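Local coordinates for protein putative glucoamylase (Bacteroides uniformis, PDB 4GL3) that is probably a glucoamylase-like glycoside hydrolase, although its substrate and activity remain to be established, at residues G311-A314 / G318-R321; A305-K310 / A373-A378. All blocks are in the same frame, centred on the assembly; numbering follows the deposited sequence.

Contact 1: G311-A314 / G318-R321; sequences GYSA and GNDR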
# COMPACT_ATOMS: atom_id res chain seq x y z
N GLY A 311 -18.66 4.26 -11.17
CA GLY A 311 -18.34 3.11 -10.34
C GLY A 311 -16.83 2.93 -10.22
O GLY A 311 -16.05 3.63 -10.87
N TYR A 312 -16.44 1.96 -9.38
CA TYR A 312 -15.04 1.71 -9.07
C TYR A 312 -14.38 1.09 -10.28
O TYR A 312 -14.99 0.29 -10.95
CB TYR A 312 -14.92 0.82 -7.84
CG TYR A 312 -13.51 0.60 -7.33
CD1 TYR A 312 -12.69 -0.39 -7.88
CD2 TYR A 312 -13.01 1.35 -6.26
CE1 TYR A 312 -11.41 -0.58 -7.41
CE2 TYR A 312 -11.72 1.17 -5.79
CZ TYR A 312 -10.92 0.21 -6.36
OH TYR A 312 -9.64 0.01 -5.85
N SER A 313 -13.16 1.50 -10.59
CA SER A 313 -12.40 0.89 -11.67
C SER A 313 -10.90 1.12 -11.52
O SER A 313 -10.49 2.09 -10.87
CB SER A 313 -12.88 1.42 -13.02
OG SER A 313 -12.40 0.60 -14.06
N ALA A 314 -10.09 0.23 -12.10
CA ALA A 314 -8.62 0.28 -12.02
C ALA A 314 -8.09 1.24 -13.11
O ALA A 314 -7.53 0.84 -14.15
CB ALA A 314 -8.02 -1.13 -12.11
N GLY A 318 -4.26 2.85 -19.87
CA GLY A 318 -5.04 1.91 -20.71
C GLY A 318 -6.49 1.70 -20.28
O GLY A 318 -7.18 0.86 -20.84
N ASN A 319 -6.95 2.47 -19.29
CA ASN A 319 -8.33 2.43 -18.79
C ASN A 319 -8.63 3.80 -18.16
O ASN A 319 -8.74 3.95 -16.92
CB ASN A 319 -8.49 1.33 -17.75
CG ASN A 319 -9.89 1.26 -17.17
OD1 ASN A 319 -10.86 1.58 -17.84
ND2 ASN A 319 -10.00 0.85 -15.92
N ASP A 320 -8.73 4.78 -19.04
CA ASP A 320 -8.87 6.17 -18.66
C ASP A 320 -10.33 6.54 -18.86
O ASP A 320 -10.79 6.56 -19.99
CB ASP A 320 -7.98 7.02 -19.55
CG ASP A 320 -8.08 8.51 -19.24
OD1 ASP A 320 -8.54 8.92 -18.15
OD2 ASP A 320 -7.68 9.29 -20.13
N ARG A 321 -11.02 6.84 -17.76
CA ARG A 321 -12.47 7.09 -17.76
C ARG A 321 -12.80 8.52 -17.34
O ARG A 321 -13.95 8.83 -17.03
CB ARG A 321 -13.15 6.12 -16.79
CG ARG A 321 -12.62 4.69 -16.86
CD ARG A 321 -13.63 3.66 -16.41
NE ARG A 321 -13.31 2.37 -17.01
CZ ARG A 321 -14.07 1.29 -16.92
NH1 ARG A 321 -15.21 1.33 -16.27
NH2 ARG A 321 -13.66 0.16 -17.47
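The amide of Asn319 meets Ser313 and the backbone of Ala314 through one nitrogen, and this two-bond grip is the tight part of the contact. Asn319 ND2 donates to Ser313 OG at 3.0 Å with an N-H...O angle of 162°, the hydroxyl lying almost exactly in the amide plane. The same ND2 reaches Ala314 O, also at 3.0 Å, but from above the plane of that carbonyl rather than along a lone pair. With CG anti to the backbone N (chi1 179°), the Asn319 amide extends across to the 313-314 strand, and its two acceptors fix how it is turned. Its other end has a local, conformer-dependent partner: in one of the two modelled conformers of Arg321, Arg321 NE donates to Asn319 OD1 at 2.7 Å. An alanine in place of Asn319 would probably leave Ser313 OG and Ala314 O without the N-H groups that tie them to the second segment.

The looser side is the one toward solvent, where Arg321 is exposed and modelled in two conformers. In this conformer Ser313 OG sits over the centre of one guanidinium face, 3.4 Å from Arg321 CZ, a face contact which holds for this conformer alone. Inward, Asp320 turns away from the contact and is buried, hydrogen-bonded to Tyr285 and Tyr296. Only 152 Å² is buried between the segments, consistent with polar pinning rather than packing: a side chain-to-backbone closure of a short surface loop that follows the second strand of a β-hairpin.

Contact 2: A305-K310 / A373-A378; sequences ASDGDK and APSYLA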
# COMPACT_ATOMS: atom_id res chain seq x y z
N ALA A 305 -6.47 2.96 -9.50
CA ALA A 305 -7.74 2.37 -9.05
C ALA A 305 -8.40 3.23 -7.97
O ALA A 305 -7.75 3.62 -6.98
CB ALA A 305 -7.54 0.92 -8.52
N SER A 306 -9.69 3.47 -8.14
CA SER A 306 -10.44 4.24 -7.16
C SER A 306 -11.93 4.23 -7.48
O SER A 306 -12.34 3.73 -8.53
CB SER A 306 -9.93 5.68 -7.18
OG SER A 306 -10.30 6.35 -8.37
N ASP A 307 -12.72 4.89 -6.62
CA ASP A 307 -14.09 5.23 -6.96
C ASP A 307 -14.11 6.13 -8.21
O ASP A 307 -13.10 6.75 -8.58
CB ASP A 307 -14.80 5.93 -5.79
CG ASP A 307 -15.21 4.97 -4.66
OD1 ASP A 307 -15.06 3.73 -4.78
OD2 ASP A 307 -15.73 5.48 -3.64
N GLY A 308 -15.27 6.16 -8.85
CA GLY A 308 -15.47 6.89 -10.08
C GLY A 308 -16.92 7.26 -10.25
O GLY A 308 -17.80 6.67 -9.64
N ASP A 309 -17.18 8.23 -11.11
CA ASP A 309 -18.54 8.67 -11.36
C ASP A 309 -19.44 7.54 -11.91
O ASP A 309 -20.63 7.59 -11.70
CB ASP A 309 -18.58 9.89 -12.27
CG ASP A 309 -17.82 9.68 -13.60
OD1 ASP A 309 -16.60 9.39 -13.57
OD2 ASP A 309 -18.45 9.84 -14.66
N LYS A 310 -18.88 6.54 -12.57
CA LYS A 310 -19.66 5.42 -13.07
C LYS A 310 -19.42 4.15 -12.25
O LYS A 310 -19.89 3.09 -12.59
CB LYS A 310 -19.24 5.12 -14.52
CG LYS A 310 -19.40 6.28 -15.52
CD LYS A 310 -20.86 6.70 -15.68
CE LYS A 310 -21.16 7.05 -17.14
NZ LYS A 310 -22.20 8.11 -17.27
N ALA A 373 -15.92 12.49 -5.64
CA ALA A 373 -16.22 11.34 -4.82
C ALA A 373 -16.76 11.81 -3.45
O ALA A 373 -16.23 12.77 -2.88
CB ALA A 373 -14.98 10.51 -4.62
N PRO A 374 -17.77 11.12 -2.91
CA PRO A 374 -18.16 11.43 -1.56
C PRO A 374 -17.32 10.63 -0.54
O PRO A 374 -17.54 10.77 0.64
CB PRO A 374 -19.63 10.97 -1.53
CG PRO A 374 -19.62 9.75 -2.39
CD PRO A 374 -18.63 10.06 -3.49
N SER A 375 -16.38 9.81 -0.98
CA SER A 375 -15.81 8.81 -0.14
C SER A 375 -14.33 9.07 0.16
O SER A 375 -13.64 9.83 -0.52
CB SER A 375 -15.88 7.46 -0.88
OG SER A 375 -15.32 7.64 -2.17
N TYR A 376 -13.88 8.38 1.18
CA TYR A 376 -12.47 8.11 1.47
C TYR A 376 -12.28 6.59 1.62
O TYR A 376 -13.14 5.91 2.22
CB TYR A 376 -12.08 8.74 2.80
CG TYR A 376 -12.35 10.19 2.91
CD1 TYR A 376 -13.58 10.66 3.32
CD2 TYR A 376 -11.37 11.12 2.55
CE1 TYR A 376 -13.81 12.03 3.42
CE2 TYR A 376 -11.60 12.47 2.62
CZ TYR A 376 -12.82 12.92 3.05
OH TYR A 376 -13.03 14.29 3.12
N LEU A 377 -11.18 6.08 1.10
CA LEU A 377 -10.83 4.66 1.17
C LEU A 377 -9.51 4.48 1.92
O LEU A 377 -8.54 5.19 1.65
CB LEU A 377 -10.69 4.08 -0.24
CG LEU A 377 -11.95 3.62 -0.98
CD1 LEU A 377 -12.99 4.71 -1.06
CD2 LEU A 377 -11.56 3.12 -2.40
N ALA A 378 -9.46 3.50 2.82
CA ALA A 378 -8.21 3.17 3.52
C ALA A 378 -7.03 3.01 2.58
O ALA A 378 -5.92 3.48 2.87
CB ALA A 378 -8.33 1.88 4.35
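Asp307 and Ser375 join two connecting segments: the turn of a two-stranded antiparallel hairpin and the loop leading into helix 378-393. Membership of the six-hairpin clan points to an (α/α)6 barrel, which is probably the fold these connections belong to.

Hydrogen bonds that involve the backbone come first. Within the hairpin segment, Ser306 OG donates to Asp307 O at 2.8 Å, with the donor tilted 20° from the carbonyl plane. Asp363 OD2 is hydrogen-bonded to Asp307 N, and the backbone of Asp363 to that of Ser375, so one residue touches both segments.

Van der Waals contact is slight and comes from a methyl group set against a charged oxygen. Leu377 brings one branch, CD1, to 3.8 Å from Asp307 OD2, and this methyl approaches the oxygen from a clearly different direction than the serine hydroxyl does. The leucine occupies the N-cap position of helix 378-393, and its side chain also lies about 4 Å from a bound di(hydroxyethyl)ether molecule (nearest atoms).

Charge and side-chain hydrogen bonding carry the rest, and both converge on one atom. Asp307 OD2 forms a salt bridge with Arg44, so this carboxylate oxygen serves a charged donor as well as the neutral one that reaches it across the contact. That neutral donor is Ser375, which holds its hydroxyl between its own backbone N and carbonyl carbon (chi1 52°), a rotation that turns OG toward the hairpin segment. The resulting bond is short: Ser375 OG donates to Asp307 OD2 at 2.6 Å, arriving on the anti side of the carboxylate, 26° out of its plane.

In the fold
Following the chain from the N terminus, the first of the four segments, 305-310, comes after helix 271-288 and opens on strand 305-306; the chain then turns and returns as strand 313-314, which carries contact 1. The strands pair antiparallel, Ser313 N lying 3.1 Å from Ser306 O in a probable hydrogen bond. Contact 1 then closes a short loop, with three residues between its segments, before helix 326-331. Contact 2 closes a much longer one, spanning 62 residues, and ends on the first residue of helix 378-393. The shorter loop therefore lies wholly within the longer, without crossing it. Their centres are 11 Å apart, and the Tyr312 ring packs against Ser306 and Asp307 between them.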